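Local coordinates for protein fatty acid synthase 1, isoform A (Drosophila melanogaster, PDB 6FN6) that probably carries out the dehydratase, enoyl reductase and ketoreductase steps of de novo fatty acid synthesis, as the modifying region of the multifunctional synthase, at residues A[108-116]-A[198-206]. Sequence-based numbering, arbitrary orientation.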
ATOM      1  N   GLU A 108     -11.032 -22.926  10.447  1.00 95.65           N
ATOM      2  CA  GLU A 108     -11.859 -23.493  11.503  1.00105.83           C
ATOM      3  C   GLU A 108     -12.872 -24.461  10.896  1.00103.57           C
ATOM      4  O   GLU A 108     -13.001 -25.603  11.338  1.00102.50           O
ATOM      5  CB  GLU A 108     -12.572 -22.379  12.277  1.00116.81           C
ATOM      6  CG  GLU A 108     -13.504 -22.854  13.386  1.00125.29           C
ATOM      7  CD  GLU A 108     -12.754 -23.388  14.592  1.00130.33           C
ATOM      8  OE1 GLU A 108     -11.529 -23.160  14.683  1.00129.27           O
ATOM      9  OE2 GLU A 108     -13.391 -24.035  15.450  1.00135.15           O
ATOM     10  N   SER A 109     -13.583 -23.987   9.878  1.00 68.08           N
ATOM     11  CA  SER A 109     -14.586 -24.789   9.183  1.00 71.93           C
ATOM     12  C   SER A 109     -14.457 -24.624   7.672  1.00 71.99           C
ATOM     13  O   SER A 109     -14.783 -23.569   7.127  1.00 71.02           O
ATOM     14  CB  SER A 109     -15.993 -24.393   9.633  1.00 76.83           C
ATOM     15  OG  SER A 109     -16.978 -25.064   8.867  1.00 78.84           O
ATOM     16  N   ILE A 110     -13.982 -25.667   6.998  1.00 70.37           N
ATOM     17  CA  ILE A 110     -13.733 -25.598   5.561  1.00 64.26           C
ATOM     18  C   ILE A 110     -15.036 -25.332   4.812  1.00 62.91           C
ATOM     19  O   ILE A 110     -15.035 -24.690   3.761  1.00 60.67           O
ATOM     20  CB  ILE A 110     -13.052 -26.887   5.052  1.00 62.03           C
ATOM     21  CG1 ILE A 110     -12.692 -26.768   3.565  1.00 58.15           C
ATOM     22  CG2 ILE A 110     -13.951 -28.100   5.279  1.00 60.60           C
ATOM     23  CD1 ILE A 110     -11.690 -25.675   3.247  1.00 52.05           C
ATOM     24  N   ASP A 111     -16.146 -25.824   5.351  1.00 71.98           N
ATOM     25  CA  ASP A 111     -17.450 -25.628   4.724  1.00 70.62           C
ATOM     26  C   ASP A 111     -17.856 -24.156   4.749  1.00 68.63           C
ATOM     27  O   ASP A 111     -18.499 -23.663   3.823  1.00 65.40           O
ATOM     28  CB  ASP A 111     -18.518 -26.476   5.420  1.00 73.96           C
ATOM     29  CG  ASP A 111     -18.342 -27.962   5.165  1.00 74.80           C
ATOM     30  OD1 ASP A 111     -17.900 -28.331   4.056  1.00 71.51           O
ATOM     31  OD2 ASP A 111     -18.651 -28.761   6.073  1.00 79.35           O
ATOM     32  N   ASN A 112     -17.480 -23.461   5.817  1.00 90.69           N
ATOM     33  CA  ASN A 112     -17.848 -22.060   5.986  1.00 88.65           C
ATOM     34  C   ASN A 112     -17.026 -21.136   5.091  1.00 82.70           C
ATOM     35  O   ASN A 112     -17.423 -20.000   4.833  1.00 80.44           O
ATOM     36  CB  ASN A 112     -17.669 -21.646   7.450  1.00 90.12           C
ATOM     37  CG  ASN A 112     -18.915 -21.877   8.281  1.00 92.26           C
ATOM     38  OD1 ASN A 112     -19.265 -23.015   8.587  1.00 94.03           O
ATOM     39  ND2 ASN A 112     -19.582 -20.793   8.664  1.00 93.74           N
ATOM     40  N   GLU A 113     -15.883 -21.621   4.618  1.00 75.58           N
ATOM     41  CA  GLU A 113     -14.999 -20.810   3.786  1.00 73.98           C
ATOM     42  C   GLU A 113     -15.405 -20.811   2.311  1.00 69.52           C
ATOM     43  O   GLU A 113     -14.911 -19.996   1.529  1.00 65.13           O
ATOM     44  CB  GLU A 113     -13.556 -21.306   3.921  1.00 76.34           C
ATOM     45  CG  GLU A 113     -12.976 -21.172   5.322  1.00 83.57           C
ATOM     46  CD  GLU A 113     -12.718 -19.732   5.720  1.00 87.41           C
ATOM     47  OE1 GLU A 113     -11.982 -19.036   4.992  1.00 86.77           O
ATOM     48  OE2 GLU A 113     -13.249 -19.297   6.764  1.00 90.86           O
ATOM     49  N   GLU A 114     -16.309 -21.712   1.935  1.00 62.02           N
ATOM     50  CA  GLU A 114     -16.729 -21.838   0.539  1.00 59.23           C
ATOM     51  C   GLU A 114     -17.951 -20.976   0.237  1.00 58.01           C
ATOM     52  O   GLU A 114     -18.652 -20.540   1.150  1.00 61.76           O
ATOM     53  CB  GLU A 114     -17.039 -23.299   0.210  1.00 64.90           C
ATOM     54  CG  GLU A 114     -15.935 -24.263   0.604  1.00 69.67           C
ATOM     55  CD  GLU A 114     -15.976 -25.556  -0.183  1.00 72.02           C
ATOM     56  OE1 GLU A 114     -16.538 -26.548   0.328  1.00 73.71           O
ATOM     57  OE2 GLU A 114     -15.439 -25.582  -1.311  1.00 71.85           O
ATOM     58  N   LEU A 115     -18.202 -20.736  -1.049  1.00 52.24           N
ATOM     59  CA  LEU A 115     -19.360 -19.953  -1.471  1.00 52.51           C
ATOM     60  C   LEU A 115     -20.513 -20.877  -1.868  1.00 57.08           C
ATOM     61  O   LEU A 115     -20.291 -21.894  -2.531  1.00 52.60           O
ATOM     62  CB  LEU A 115     -18.998 -19.039  -2.645  1.00 49.55           C
ATOM     63  CG  LEU A 115     -18.039 -17.874  -2.383  1.00 48.45           C
ATOM     64  CD1 LEU A 115     -17.656 -17.207  -3.694  1.00 45.99           C
ATOM     65  CD2 LEU A 115     -18.658 -16.859  -1.438  1.00 50.65           C
ATOM     66  N   PRO A 116     -21.752 -20.523  -1.476  1.00 69.84           N
ATOM     67  CA  PRO A 116     -22.926 -21.322  -1.846  1.00 73.30           C
ATOM     68  C   PRO A 116     -23.367 -21.067  -3.283  1.00 72.80           C
ATOM     69  O   PRO A 116     -24.289 -20.284  -3.512  1.00 76.64           O
ATOM     70  CB  PRO A 116     -23.987 -20.858  -0.850  1.00 75.65           C
ATOM     71  CG  PRO A 116     -23.628 -19.449  -0.566  1.00 74.24           C
ATOM     72  CD  PRO A 116     -22.123 -19.385  -0.614  1.00 72.54           C
ATOM     73  N   ARG A 198      -7.868 -15.923  -3.816  1.00 42.61           N
ATOM     74  CA  ARG A 198      -8.232 -16.954  -2.852  1.00 43.54           C
ATOM     75  C   ARG A 198      -8.406 -18.315  -3.517  1.00 43.22           C
ATOM     76  O   ARG A 198      -9.000 -18.429  -4.589  1.00 44.06           O
ATOM     77  CB  ARG A 198      -9.518 -16.556  -2.125  1.00 45.85           C
ATOM     78  CG  ARG A 198      -9.782 -17.320  -0.841  1.00 51.01           C
ATOM     79  CD  ARG A 198     -11.124 -16.927  -0.242  1.00 58.00           C
ATOM     80  NE  ARG A 198     -11.174 -17.150   1.203  1.00 64.51           N
ATOM     81  CZ  ARG A 198     -10.782 -16.264   2.116  1.00 67.93           C
ATOM     82  NH1 ARG A 198     -10.299 -15.083   1.745  1.00 66.13           N
ATOM     83  NH2 ARG A 198     -10.867 -16.561   3.407  1.00 70.85           N
ATOM     84  N   ALA A 199      -7.879 -19.346  -2.865  1.00 39.74           N
ATOM     85  CA  ALA A 199      -8.015 -20.714  -3.339  1.00 39.33           C
ATOM     86  C   ALA A 199      -8.423 -21.624  -2.189  1.00 40.85           C
ATOM     87  O   ALA A 199      -7.609 -21.946  -1.325  1.00 40.05           O
ATOM     88  CB  ALA A 199      -6.716 -21.194  -3.965  1.00 36.87           C
ATOM     89  N   VAL A 200      -9.687 -22.033  -2.182  1.00 56.68           N
ATOM     90  CA  VAL A 200     -10.204 -22.910  -1.139  1.00 55.79           C
ATOM     91  C   VAL A 200     -10.134 -24.359  -1.602  1.00 54.99           C
ATOM     92  O   VAL A 200     -10.683 -24.714  -2.644  1.00 55.57           O
ATOM     93  CB  VAL A 200     -11.644 -22.532  -0.754  1.00 52.35           C
ATOM     94  CG1 VAL A 200     -12.111 -23.357   0.435  1.00 53.53           C
ATOM     95  CG2 VAL A 200     -11.743 -21.049  -0.449  1.00 49.29           C
ATOM     96  N   ILE A 201      -9.447 -25.190  -0.824  1.00 46.82           N
ATOM     97  CA  ILE A 201      -9.298 -26.602  -1.150  1.00 50.03           C
ATOM     98  C   ILE A 201      -9.955 -27.445  -0.060  1.00 54.78           C
ATOM     99  O   ILE A 201      -9.605 -27.344   1.117  1.00 48.14           O
ATOM    100  CB  ILE A 201      -7.819 -26.980  -1.334  1.00 51.56           C
ATOM    101  CG1 ILE A 201      -7.164 -26.051  -2.363  1.00 45.29           C
ATOM    102  CG2 ILE A 201      -7.695 -28.436  -1.775  1.00 54.14           C
ATOM    103  CD1 ILE A 201      -5.667 -26.224  -2.491  1.00 45.90           C
ATOM    104  N   ASN A 202     -10.905 -28.280  -0.472  1.00 47.53           N
ATOM    105  CA  ASN A 202     -11.672 -29.119   0.441  1.00 50.50           C
ATOM    106  C   ASN A 202     -11.548 -30.586   0.030  1.00 51.42           C
ATOM    107  O   ASN A 202     -12.384 -31.094  -0.719  1.00 51.60           O
ATOM    108  CB  ASN A 202     -13.141 -28.691   0.442  1.00 51.41           C
ATOM    109  CG  ASN A 202     -13.943 -29.349   1.541  1.00 54.85           C
ATOM    110  OD1 ASN A 202     -13.558 -30.390   2.077  1.00 66.05           O
ATOM    111  ND2 ASN A 202     -15.076 -28.747   1.880  1.00 56.09           N
ATOM    112  N   PRO A 203     -10.506 -31.277   0.521  1.00 52.21           N
ATOM    113  CA  PRO A 203     -10.249 -32.655   0.082  1.00 53.14           C
ATOM    114  C   PRO A 203     -11.369 -33.633   0.433  1.00 56.02           C
ATOM    115  O   PRO A 203     -11.714 -34.485  -0.386  1.00 56.29           O
ATOM    116  CB  PRO A 203      -8.965 -33.035   0.832  1.00 53.95           C
ATOM    117  CG  PRO A 203      -8.399 -31.755   1.345  1.00 52.65           C
ATOM    118  CD  PRO A 203      -9.547 -30.838   1.547  1.00 52.61           C
ATOM    119  N   ALA A 204     -11.924 -33.507   1.634  1.00 58.37           N
ATOM    120  CA  ALA A 204     -12.981 -34.403   2.087  1.00 61.59           C
ATOM    121  C   ALA A 204     -14.172 -34.345   1.137  1.00 61.08           C
ATOM    122  O   ALA A 204     -14.705 -35.374   0.722  1.00 62.60           O
ATOM    123  CB  ALA A 204     -13.410 -34.046   3.498  1.00 64.13           C
ATOM    124  N   LYS A 205     -14.576 -33.127   0.797  1.00 59.11           N
ATOM    125  CA  LYS A 205     -15.696 -32.900  -0.105  1.00 58.54           C
ATOM    126  C   LYS A 205     -15.385 -33.419  -1.506  1.00 56.61           C
ATOM    127  O   LYS A 205     -16.263 -33.926  -2.205  1.00 57.29           O
ATOM    128  CB  LYS A 205     -16.023 -31.407  -0.155  1.00 56.82           C
ATOM    129  CG  LYS A 205     -17.249 -31.037  -0.970  1.00 56.53           C
ATOM    130  CD  LYS A 205     -17.049 -29.677  -1.620  1.00 53.57           C
ATOM    131  CE  LYS A 205     -18.352 -28.924  -1.790  1.00 54.18           C
ATOM    132  NZ  LYS A 205     -18.119 -27.565  -2.358  1.00 51.56           N
ATOM    133  N   HIS A 206     -14.127 -33.279  -1.908  1.00 60.31           N
ATOM    134  CA  HIS A 206     -13.686 -33.680  -3.236  1.00 58.54           C
ATOM    135  C   HIS A 206     -13.870 -35.180  -3.461  1.00 60.14           C
ATOM    136  O   HIS A 206     -14.420 -35.601  -4.479  1.00 59.89           O
ATOM    137  CB  HIS A 206     -12.220 -33.294  -3.439  1.00 58.26           C
ATOM    138  CG  HIS A 206     -11.784 -33.297  -4.871  1.00 56.10           C
ATOM    139  ND1 HIS A 206     -12.115 -32.289  -5.751  1.00 53.26           N
ATOM    140  CD2 HIS A 206     -11.036 -34.180  -5.574  1.00 55.78           C
ATOM    141  CE1 HIS A 206     -11.593 -32.552  -6.936  1.00 51.22           C
ATOM    142  NE2 HIS A 206     -10.933 -33.694  -6.856  1.00 52.24           N
TER
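E113 and R198 form a salt bridge at one end of the contact between the loop 108-116 and the strand end and helix start of 198-206. R198 NH2 donates to E113 OE1 (3.1 Å); the oxygen sits at the edge of the guanidinium, in its plane, and is met nearly along its own C-O axis. R198 NH1 holds a second carboxylate, that of E61. Further along, N202 ND2 donates to E114 OE1 (3.1 Å, 159°), arriving from above the carboxylate plane. K205, its side chain running in from the opposite direction, adds a salt bridge through a weak bond from NZ to E114 OE1 (3.3 Å). The other half of the N202 amide caps helix 203-210: OD1 accepts from K205 N (3.2 Å). An alanine in place of N202 would probably leave the helix start without this side-chain cap and take the amide donor from E114 OE1.

Apolar contacts fill the middle. With chi1 at -176°, the CG1 branch of I110 lies opposite the backbone N, which brings CD1 to V200 CG1 (3.7 Å) and lays I110 CG1 against N202 CG (3.5 Å). V200 CG1 also meets E114 CG at 3.9 Å.

The contact lies away from the predicted catalytic residues: the loop following strand 98-105 packs where strand 191-201 of the predicted C-terminal hotdog passes through an Asn N-cap into its helix, consistent with the double-hotdog fold of PKS/mFAS dehydratase domains.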